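Local coordinates for adhesion G-protein coupled receptor G6 (Danio rerio, PDB 6V55) that probably acts in cell adhesion and in signalling for myelination, through a large extracellular region built of several domains, at residues A[655-660]-A[705-710]. Numbering follows the deposited sequence.
Sequences PTLLQN and FTIKNL. With NAG (2-acetamido-2-deoxy-beta-D-glucopyranose), chain D.
Two loops of the GAIN domain meet here, one following strand 649-653 and carrying an N-linked glycan, the other running from strand 697-701 into strand 714-719. Leu-657, with CG anti to its backbone N (chi1 172°), supplies most of the first surface. Its CD1 lies 3.8 Å from CD2 of Leu-710, the two side chains crossing obliquely, while its CG faces CD1 of Ile-707 at 4.0 Å with those side chains nearly at right angles. CD1 of Ile-707 also reaches CD2 of Leu-658 at 3.9 Å, so this one methyl meets Leu-657 and Leu-658 together. The backbone is in contact as well: O of Leu-657 sits 3.4 Å from CD2 of Leu-710 and 3.7 Å from CG2 of Ile-707. Leu-661 and Val-702 pack on Ile-707 too. Polar links flank the apolar patch, with Thr-656 OG1 hydrogen-bonded to Asp-712. Gln-659, extended beyond CG, gives NE2 to OD1 of Asn-660 at 3.2 Å, the donor above the carbonyl plane, and also to Gln-711; this should restrict rotation of the glycosylated amide. ND2 of Asn-660 is bonded to C1 of NAG, whose acetyl C8 comes 3.8 Å from O of Asn-709. The whole is a small leucine-isoleucine cluster beside an Asn-Leu-Ser N-glycosylation sequon.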
ATOM      1  N   PRO A 655     -39.704  22.556  42.650  1.00 30.33           N
ATOM      2  CA  PRO A 655     -40.942  23.041  42.010  1.00 30.33           C
ATOM      3  C   PRO A 655     -41.093  24.551  42.025  1.00 35.80           C
ATOM      4  O   PRO A 655     -41.825  25.088  41.181  1.00 37.80           O
ATOM      5  CB  PRO A 655     -42.050  22.370  42.832  1.00 31.21           C
ATOM      6  CG  PRO A 655     -41.389  21.201  43.485  1.00 31.23           C
ATOM      7  CD  PRO A 655     -40.001  21.651  43.776  1.00 32.25           C
ATOM      8  N   THR A 656     -40.404  25.239  42.940  1.00 37.73           N
ATOM      9  CA  THR A 656     -40.389  26.696  43.069  1.00 37.91           C
ATOM     10  C   THR A 656     -39.268  27.351  42.273  1.00 39.00           C
ATOM     11  O   THR A 656     -38.753  28.392  42.703  1.00 39.03           O
ATOM     12  CB  THR A 656     -40.265  27.062  44.543  1.00 37.45           C
ATOM     13  OG1 THR A 656     -39.069  26.470  45.075  1.00 40.77           O
ATOM     14  CG2 THR A 656     -41.457  26.555  45.319  1.00 33.22           C
ATOM     15  N   LEU A 657     -38.854  26.765  41.137  1.00 37.68           N
ATOM     16  CA  LEU A 657     -37.707  27.285  40.390  1.00 35.68           C
ATOM     17  C   LEU A 657     -38.054  28.587  39.679  1.00 33.94           C
ATOM     18  O   LEU A 657     -37.246  29.524  39.664  1.00 35.60           O
ATOM     19  CB  LEU A 657     -37.206  26.241  39.380  1.00 34.14           C
ATOM     20  CG  LEU A 657     -36.122  26.684  38.383  1.00 28.81           C
ATOM     21  CD1 LEU A 657     -34.752  26.711  39.032  1.00 29.56           C
ATOM     22  CD2 LEU A 657     -36.096  25.829  37.153  1.00 23.18           C
ATOM     23  N   LEU A 658     -39.269  28.685  39.141  1.00 29.88           N
ATOM     24  CA  LEU A 658     -39.697  29.865  38.409  1.00 27.91           C
ATOM     25  C   LEU A 658     -40.537  30.814  39.254  1.00 30.75           C
ATOM     26  O   LEU A 658     -41.232  31.671  38.697  1.00 32.55           O
ATOM     27  CB  LEU A 658     -40.477  29.444  37.171  1.00 26.68           C
ATOM     28  CG  LEU A 658     -39.930  28.214  36.446  1.00 22.08           C
ATOM     29  CD1 LEU A 658     -40.965  27.675  35.456  1.00 18.77           C
ATOM     30  CD2 LEU A 658     -38.620  28.554  35.750  1.00 16.93           C
ATOM     31  N   GLN A 659     -40.483  30.683  40.580  1.00 31.06           N
ATOM     32  CA  GLN A 659     -41.413  31.383  41.465  1.00 34.31           C
ATOM     33  C   GLN A 659     -41.098  32.876  41.566  1.00 34.99           C
ATOM     34  O   GLN A 659     -42.002  33.717  41.484  1.00 32.77           O
ATOM     35  CB  GLN A 659     -41.391  30.714  42.845  1.00 38.67           C
ATOM     36  CG  GLN A 659     -41.725  31.600  44.044  1.00 47.11           C
ATOM     37  CD  GLN A 659     -41.448  30.904  45.378  1.00 51.16           C
ATOM     38  OE1 GLN A 659     -42.063  29.884  45.690  1.00 52.55           O
ATOM     39  NE2 GLN A 659     -40.537  31.465  46.176  1.00 50.20           N
ATOM     40  N   ASN A 660     -39.816  33.231  41.711  1.00 36.96           N
ATOM     41  CA  ASN A 660     -39.417  34.630  41.830  1.00 36.29           C
ATOM     42  C   ASN A 660     -39.017  35.239  40.495  1.00 33.85           C
ATOM     43  O   ASN A 660     -38.199  36.173  40.469  1.00 38.74           O
ATOM     44  CB  ASN A 660     -38.279  34.784  42.843  1.00 37.44           C
ATOM     45  CG  ASN A 660     -38.663  34.320  44.233  1.00 46.17           C
ATOM     46  OD1 ASN A 660     -38.413  33.176  44.598  1.00 49.83           O
ATOM     47  ND2 ASN A 660     -39.266  35.203  45.018  1.00 54.63           N
ATOM     48  N   PHE A 705     -30.396  32.811  30.273  1.00 26.21           N
ATOM     49  CA  PHE A 705     -30.234  33.612  31.478  1.00 28.66           C
ATOM     50  C   PHE A 705     -30.152  32.682  32.682  1.00 27.48           C
ATOM     51  O   PHE A 705     -30.664  31.558  32.651  1.00 30.87           O
ATOM     52  CB  PHE A 705     -31.397  34.621  31.636  1.00 29.98           C
ATOM     53  CG  PHE A 705     -32.663  34.019  32.170  1.00 31.36           C
ATOM     54  CD1 PHE A 705     -33.420  33.142  31.391  1.00 31.86           C
ATOM     55  CD2 PHE A 705     -33.099  34.336  33.451  1.00 35.51           C
ATOM     56  CE1 PHE A 705     -34.574  32.579  31.871  1.00 36.28           C
ATOM     57  CE2 PHE A 705     -34.261  33.789  33.954  1.00 40.92           C
ATOM     58  CZ  PHE A 705     -35.007  32.904  33.158  1.00 43.53           C
ATOM     59  N   THR A 706     -29.499  33.155  33.742  1.00 24.04           N
ATOM     60  CA  THR A 706     -29.311  32.381  34.967  1.00 24.59           C
ATOM     61  C   THR A 706     -30.366  32.771  35.994  1.00 23.11           C
ATOM     62  O   THR A 706     -30.556  33.958  36.264  1.00 23.49           O
ATOM     63  CB  THR A 706     -27.912  32.609  35.550  1.00 24.66           C
ATOM     64  OG1 THR A 706     -26.948  32.539  34.492  1.00 30.95           O
ATOM     65  CG2 THR A 706     -27.572  31.551  36.596  1.00 19.31           C
ATOM     66  N   ILE A 707     -31.052  31.779  36.554  1.00 20.79           N
ATOM     67  CA  ILE A 707     -32.013  32.020  37.625  1.00 19.23           C
ATOM     68  C   ILE A 707     -31.236  32.053  38.923  1.00 22.65           C
ATOM     69  O   ILE A 707     -30.546  31.086  39.232  1.00 21.87           O
ATOM     70  CB  ILE A 707     -33.077  30.921  37.674  1.00 19.90           C
ATOM     71  CG1 ILE A 707     -33.811  30.817  36.331  1.00 20.11           C
ATOM     72  CG2 ILE A 707     -34.000  31.181  38.844  1.00 23.14           C
ATOM     73  CD1 ILE A 707     -35.065  29.961  36.398  1.00 23.00           C
ATOM     74  N   LYS A 708     -31.330  33.155  39.676  1.00 24.76           N
ATOM     75  CA  LYS A 708     -30.473  33.387  40.827  1.00 21.97           C
ATOM     76  C   LYS A 708     -31.306  33.476  42.093  1.00 25.64           C
ATOM     77  O   LYS A 708     -32.521  33.724  42.029  1.00 25.61           O
ATOM     78  CB  LYS A 708     -29.650  34.666  40.675  1.00 20.25           C
ATOM     79  CG  LYS A 708     -28.605  34.562  39.598  1.00 25.82           C
ATOM     80  CD  LYS A 708     -27.671  35.761  39.560  1.00 34.33           C
ATOM     81  CE  LYS A 708     -26.724  35.643  38.363  1.00 37.78           C
ATOM     82  NZ  LYS A 708     -25.892  36.868  38.136  1.00 41.56           N
ATOM     83  N   ASN A 709     -30.619  33.247  43.236  1.00 27.09           N
ATOM     84  CA  ASN A 709     -31.139  33.480  44.595  1.00 34.72           C
ATOM     85  C   ASN A 709     -32.444  32.733  44.863  1.00 34.82           C
ATOM     86  O   ASN A 709     -33.444  33.331  45.263  1.00 34.53           O
ATOM     87  CB  ASN A 709     -31.310  34.980  44.884  1.00 38.74           C
ATOM     88  CG  ASN A 709     -29.965  35.697  45.164  1.00 47.30           C
ATOM     89  OD1 ASN A 709     -29.197  35.306  46.059  1.00 51.02           O
ATOM     90  ND2 ASN A 709     -29.695  36.759  44.413  1.00 49.02           N
ATOM     91  N   LEU A 710     -32.435  31.430  44.589  1.00 34.24           N
ATOM     92  CA  LEU A 710     -33.634  30.621  44.774  1.00 35.91           C
ATOM     93  C   LEU A 710     -33.931  30.420  46.264  1.00 38.26           C
ATOM     94  O   LEU A 710     -33.040  30.485  47.119  1.00 40.17           O
ATOM     95  CB  LEU A 710     -33.481  29.263  44.076  1.00 31.13           C
ATOM     96  CG  LEU A 710     -33.346  29.209  42.553  1.00 26.28           C
ATOM     97  CD1 LEU A 710     -32.499  28.019  42.136  1.00 19.29           C
ATOM     98  CD2 LEU A 710     -34.728  29.133  41.909  1.00 27.01           C
TER
HETATM   99  C1  NAG D 902     -39.641  34.833  46.363  1.00 41.70           C
HETATM  100  C2  NAG D 902     -38.980  35.737  47.422  1.00 43.42           C
HETATM  101  C3  NAG D 902     -39.451  35.349  48.841  1.00 45.24           C
HETATM  102  C4  NAG D 902     -40.972  35.294  48.934  1.00 49.05           C
HETATM  103  C5  NAG D 902     -41.532  34.349  47.876  1.00 51.55           C
HETATM  104  C6  NAG D 902     -43.047  34.283  47.880  1.00 53.38           C
HETATM  105  C7  NAG D 902     -36.798  36.509  46.572  1.00 45.66           C
HETATM  106  C8  NAG D 902     -35.313  36.305  46.609  1.00 46.33           C
HETATM  107  N2  NAG D 902     -37.528  35.675  47.328  1.00 42.39           N
HETATM  108  O3  NAG D 902     -38.968  36.301  49.783  1.00 44.83           O
HETATM  109  O4  NAG D 902     -41.387  34.874  50.230  1.00 52.33           O
HETATM  110  O5  NAG D 902     -41.116  34.802  46.575  1.00 52.15           O
HETATM  111  O6  NAG D 902     -43.655  34.984  46.803  1.00 52.38           O
HETATM  112  O7  NAG D 902     -37.315  37.374  45.872  1.00 47.43           O